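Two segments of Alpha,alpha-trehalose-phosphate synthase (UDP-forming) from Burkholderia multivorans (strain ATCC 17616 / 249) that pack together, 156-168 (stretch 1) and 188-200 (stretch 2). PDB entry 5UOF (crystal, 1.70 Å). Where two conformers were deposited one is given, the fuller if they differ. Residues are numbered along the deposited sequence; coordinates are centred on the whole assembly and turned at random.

Stretch 1 (156-168) KNPIGFFLHIPFP
Stretch 2, residues 188-200: AYDVTGFQTDADR

A strand through Gly160, Phe161 and Phe162 runs parallel to strand 191-194, their axes 15° apart and 4.6 Å at closest approach. Gly160 pairs with Val191, Phe161 with Thr192 and Phe162 with Gly193, at CA-CA distances of 4.4, 4.8 and 4.5 Å. Backbone torsions are extended, with phi near -120° and psi from 110° to 152°, before Phe194 opens to -129°/166°. The ladder alternates: Phe161 N donates to Val191 O (2.8 Å), Gly193 N to Phe161 O (2.7 Å) and Leu163 N to Gly193 O (3.0 Å). At its start, Ile159 O accepts from Asp190 N (2.8 Å) and weakly from Val191 N (3.3 Å), while Asp190 (chi1 m) turns back so that OD2 receives Ile159 N (2.9 Å).

Phe161 and Thr192 share one face of the sheet. Phe161 (t, chi2 69°) sets its CB squarely over the Tyr189 ring (m, chi2 -83°), 3.3 Å from the centroid; the two rings lie obliquely, centroids 5.0 Å apart. Ile159 CG2 also reaches Tyr189 CD1, at 3.6 Å.

On the face of Val191 and Phe162, bare Gly193 leaves the hollow that Phe162 (t, chi2 78°) fills: an ideal CB there would lie 3.2 Å from Phe162 CD1. The ring extends past it, bringing CE1 3.3 Å from Phe194 O and its edge to Gln195 OE1.

At the far end of the pairing, Phe194 (m, chi2 -88°) presents its edge to the face of Phe167 (t, chi2 80°) in an offset arrangement, centroids 5.6 Å apart, and Leu163 CD2 lies 4.1 Å from Phe194 CD1. Gln195 (m, m) reaches across so that NE2 donates to His164 O (3.1 Å). Thr196 (p) caps the following helix, OG1 accepting from Asp199 N (3.3 Å), and Asp199 (m) ties the helix start to the first stretch, its OD1 accepting from Phe167 N at 2.9 Å.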

# COMPACT_ATOMS: atom_id res chain seq x y z
N LYS A 156 2.55 -19.01 -30.78
CA LYS A 156 1.19 -18.50 -30.93
C LYS A 156 0.17 -19.30 -30.12
O LYS A 156 -1.02 -19.00 -30.20
CB LYS A 156 0.80 -18.50 -32.41
CG LYS A 156 1.77 -17.69 -33.25
CD LYS A 156 1.21 -17.38 -34.62
CE LYS A 156 2.15 -16.42 -35.34
NZ LYS A 156 2.57 -15.31 -34.43
N ASN A 157 0.62 -20.28 -29.33
CA ASN A 157 -0.28 -21.13 -28.58
C ASN A 157 -1.15 -20.31 -27.62
O ASN A 157 -0.77 -19.22 -27.20
CB ASN A 157 0.52 -22.14 -27.76
CG ASN A 157 1.34 -23.06 -28.62
OD1 ASN A 157 2.24 -22.63 -29.35
ND2 ASN A 157 1.05 -24.35 -28.53
N PRO A 158 -2.31 -20.84 -27.24
CA PRO A 158 -3.01 -20.27 -26.08
C PRO A 158 -2.12 -20.38 -24.85
O PRO A 158 -1.59 -21.45 -24.55
CB PRO A 158 -4.26 -21.14 -25.94
CG PRO A 158 -4.42 -21.81 -27.30
CD PRO A 158 -3.02 -22.01 -27.78
N ILE A 159 -1.94 -19.26 -24.15
CA ILE A 159 -1.15 -19.25 -22.92
C ILE A 159 -1.96 -18.57 -21.84
O ILE A 159 -2.49 -17.48 -22.05
CB ILE A 159 0.20 -18.51 -23.09
CG1 ILE A 159 0.91 -18.93 -24.38
CG2 ILE A 159 1.09 -18.81 -21.89
CD1 ILE A 159 2.21 -18.16 -24.63
N GLY A 160 -2.06 -19.21 -20.68
CA GLY A 160 -2.74 -18.64 -19.54
C GLY A 160 -1.78 -18.43 -18.38
O GLY A 160 -0.79 -19.15 -18.23
N PHE A 161 -2.09 -17.44 -17.55
CA PHE A 161 -1.32 -17.14 -16.36
C PHE A 161 -2.27 -17.21 -15.17
O PHE A 161 -3.41 -16.75 -15.27
CB PHE A 161 -0.69 -15.73 -16.44
CG PHE A 161 0.18 -15.37 -15.25
CD1 PHE A 161 1.39 -16.02 -15.03
CD2 PHE A 161 -0.19 -14.34 -14.38
CE1 PHE A 161 2.20 -15.67 -13.95
CE2 PHE A 161 0.61 -14.00 -13.29
CZ PHE A 161 1.80 -14.66 -13.08
N PHE A 162 -1.81 -17.79 -14.07
CA PHE A 162 -2.55 -17.68 -12.81
C PHE A 162 -1.62 -17.14 -11.73
O PHE A 162 -0.57 -17.73 -11.45
CB PHE A 162 -3.16 -19.01 -12.36
CG PHE A 162 -4.05 -18.84 -11.15
CD1 PHE A 162 -5.33 -18.33 -11.31
CD2 PHE A 162 -3.58 -19.08 -9.86
CE1 PHE A 162 -6.15 -18.11 -10.21
CE2 PHE A 162 -4.41 -18.88 -8.76
CZ PHE A 162 -5.69 -18.39 -8.93
N LEU A 163 -2.02 -16.02 -11.14
CA LEU A 163 -1.29 -15.40 -10.04
C LEU A 163 -1.82 -15.94 -8.72
O LEU A 163 -3.00 -15.77 -8.40
CB LEU A 163 -1.44 -13.88 -10.09
CG LEU A 163 -0.55 -13.12 -9.11
CD1 LEU A 163 0.93 -13.25 -9.54
CD2 LEU A 163 -0.99 -11.65 -9.09
N HIS A 164 -0.96 -16.59 -7.94
CA HIS A 164 -1.39 -17.17 -6.67
C HIS A 164 -1.38 -16.18 -5.52
O HIS A 164 -2.05 -16.41 -4.51
CB HIS A 164 -0.52 -18.38 -6.32
CG HIS A 164 -0.66 -19.52 -7.27
ND1 HIS A 164 -1.20 -20.74 -6.89
CD2 HIS A 164 -0.36 -19.63 -8.58
CE1 HIS A 164 -1.21 -21.55 -7.93
NE2 HIS A 164 -0.70 -20.91 -8.97
N ILE A 165 -0.64 -15.08 -5.65
CA ILE A 165 -0.53 -14.06 -4.61
C ILE A 165 -1.46 -12.90 -4.98
O ILE A 165 -2.05 -12.92 -6.07
CB ILE A 165 0.93 -13.61 -4.45
CG1 ILE A 165 1.44 -12.95 -5.73
CG2 ILE A 165 1.81 -14.81 -4.10
CD1 ILE A 165 2.77 -12.25 -5.53
N PRO A 166 -1.66 -11.91 -4.11
CA PRO A 166 -2.54 -10.78 -4.47
C PRO A 166 -1.99 -10.00 -5.65
O PRO A 166 -0.80 -10.05 -5.96
CB PRO A 166 -2.54 -9.91 -3.20
CG PRO A 166 -2.12 -10.87 -2.08
CD PRO A 166 -1.09 -11.75 -2.76
N PHE A 167 -2.88 -9.28 -6.33
CA PHE A 167 -2.42 -8.27 -7.28
C PHE A 167 -2.78 -6.90 -6.72
O PHE A 167 -3.97 -6.62 -6.51
CB PHE A 167 -3.01 -8.45 -8.67
CG PHE A 167 -2.30 -7.65 -9.72
CD1 PHE A 167 -1.11 -8.11 -10.25
CD2 PHE A 167 -2.78 -6.42 -10.13
CE1 PHE A 167 -0.41 -7.36 -11.20
CE2 PHE A 167 -2.10 -5.67 -11.09
CZ PHE A 167 -0.92 -6.15 -11.62
N PRO A 168 -1.79 -6.05 -6.44
CA PRO A 168 -2.07 -4.79 -5.76
C PRO A 168 -2.74 -3.77 -6.67
O PRO A 168 -2.59 -3.78 -7.89
CB PRO A 168 -0.68 -4.31 -5.33
CG PRO A 168 0.23 -4.85 -6.40
CD PRO A 168 -0.37 -6.18 -6.83
N ALA A 188 0.61 -10.41 -22.47
CA ALA A 188 1.02 -11.41 -23.46
C ALA A 188 0.25 -12.71 -23.33
O ALA A 188 0.23 -13.50 -24.28
CB ALA A 188 2.52 -11.68 -23.33
N TYR A 189 -0.39 -12.94 -22.18
CA TYR A 189 -1.26 -14.10 -21.97
C TYR A 189 -2.61 -13.91 -22.63
O TYR A 189 -3.15 -12.80 -22.68
CB TYR A 189 -1.45 -14.35 -20.46
CG TYR A 189 -0.17 -14.70 -19.76
CD1 TYR A 189 0.31 -16.01 -19.77
CD2 TYR A 189 0.59 -13.72 -19.09
CE1 TYR A 189 1.49 -16.35 -19.14
CE2 TYR A 189 1.79 -14.05 -18.47
CZ TYR A 189 2.24 -15.37 -18.51
OH TYR A 189 3.43 -15.73 -17.91
N ASP A 190 -3.18 -15.01 -23.14
CA ASP A 190 -4.56 -14.97 -23.60
C ASP A 190 -5.54 -14.99 -22.43
O ASP A 190 -6.65 -14.46 -22.55
CB ASP A 190 -4.85 -16.15 -24.52
CG ASP A 190 -3.92 -16.19 -25.68
OD1 ASP A 190 -4.03 -15.29 -26.55
OD2 ASP A 190 -3.04 -17.07 -25.70
N VAL A 191 -5.14 -15.59 -21.31
CA VAL A 191 -5.94 -15.62 -20.10
C VAL A 191 -5.04 -15.23 -18.93
O VAL A 191 -3.96 -15.81 -18.74
CB VAL A 191 -6.56 -17.01 -19.84
CG1 VAL A 191 -7.43 -16.98 -18.58
CG2 VAL A 191 -7.36 -17.50 -21.06
N THR A 192 -5.47 -14.23 -18.16
CA THR A 192 -4.76 -13.80 -16.96
C THR A 192 -5.71 -13.99 -15.78
O THR A 192 -6.70 -13.27 -15.66
CB THR A 192 -4.30 -12.35 -17.10
OG1 THR A 192 -3.47 -12.23 -18.26
CG2 THR A 192 -3.51 -11.93 -15.89
N GLY A 193 -5.41 -14.96 -14.93
CA GLY A 193 -6.29 -15.34 -13.84
C GLY A 193 -5.73 -14.91 -12.50
O GLY A 193 -4.52 -14.89 -12.29
N PHE A 194 -6.65 -14.56 -11.60
CA PHE A 194 -6.35 -14.05 -10.27
C PHE A 194 -7.13 -14.83 -9.22
O PHE A 194 -8.10 -15.53 -9.52
CB PHE A 194 -6.69 -12.56 -10.16
CG PHE A 194 -5.93 -11.70 -11.13
CD1 PHE A 194 -4.68 -11.21 -10.79
CD2 PHE A 194 -6.45 -11.42 -12.38
CE1 PHE A 194 -3.97 -10.43 -11.69
CE2 PHE A 194 -5.75 -10.65 -13.28
CZ PHE A 194 -4.51 -10.14 -12.93
N GLN A 195 -6.72 -14.67 -7.96
CA GLN A 195 -7.42 -15.36 -6.88
C GLN A 195 -8.82 -14.78 -6.66
O GLN A 195 -9.78 -15.54 -6.50
CB GLN A 195 -6.60 -15.30 -5.59
CG GLN A 195 -5.30 -16.15 -5.63
CD GLN A 195 -5.52 -17.63 -5.28
OE1 GLN A 195 -6.62 -18.16 -5.39
NE2 GLN A 195 -4.45 -18.28 -4.82
N THR A 196 -8.95 -13.45 -6.61
CA THR A 196 -10.21 -12.84 -6.18
C THR A 196 -10.64 -11.76 -7.17
O THR A 196 -9.85 -11.28 -7.97
CB THR A 196 -10.11 -12.21 -4.78
OG1 THR A 196 -9.23 -11.08 -4.82
CG2 THR A 196 -9.60 -13.23 -3.76
N ASP A 197 -11.93 -11.39 -7.07
CA ASP A 197 -12.43 -10.29 -7.89
C ASP A 197 -11.64 -9.01 -7.65
O ASP A 197 -11.42 -8.23 -8.58
CB ASP A 197 -13.91 -10.05 -7.62
CG ASP A 197 -14.55 -9.13 -8.64
OD1 ASP A 197 -14.60 -9.50 -9.83
OD2 ASP A 197 -15.00 -8.03 -8.26
N ALA A 198 -11.21 -8.78 -6.41
CA ALA A 198 -10.45 -7.58 -6.10
C ALA A 198 -9.13 -7.55 -6.85
O ALA A 198 -8.71 -6.50 -7.34
CB ALA A 198 -10.22 -7.48 -4.59
N ASP A 199 -8.44 -8.70 -6.93
CA ASP A 199 -7.20 -8.78 -7.70
C ASP A 199 -7.48 -8.50 -9.17
O ASP A 199 -6.75 -7.75 -9.83
CB ASP A 199 -6.57 -10.17 -7.54
CG ASP A 199 -6.23 -10.50 -6.10
OD1 ASP A 199 -5.65 -9.64 -5.42
OD2 ASP A 199 -6.55 -11.63 -5.67
N ARG A 200 -8.52 -9.13 -9.72
CA ARG A 200 -8.92 -8.90 -11.10
C ARG A 200 -9.21 -7.42 -11.34
O ARG A 200 -8.79 -6.85 -12.37
CB ARG A 200 -10.14 -9.75 -11.43
CG ARG A 200 -10.70 -9.55 -12.83
CD ARG A 200 -12.17 -9.91 -12.93
NE ARG A 200 -12.99 -9.09 -12.03
CZ ARG A 200 -13.30 -7.82 -12.28
NH1 ARG A 200 -12.88 -7.22 -13.39
NH2 ARG A 200 -14.04 -7.14 -11.41
O HOH W 1 -2.93 -17.39 -28.59
O HOH W 2 -4.26 -13.30 -7.70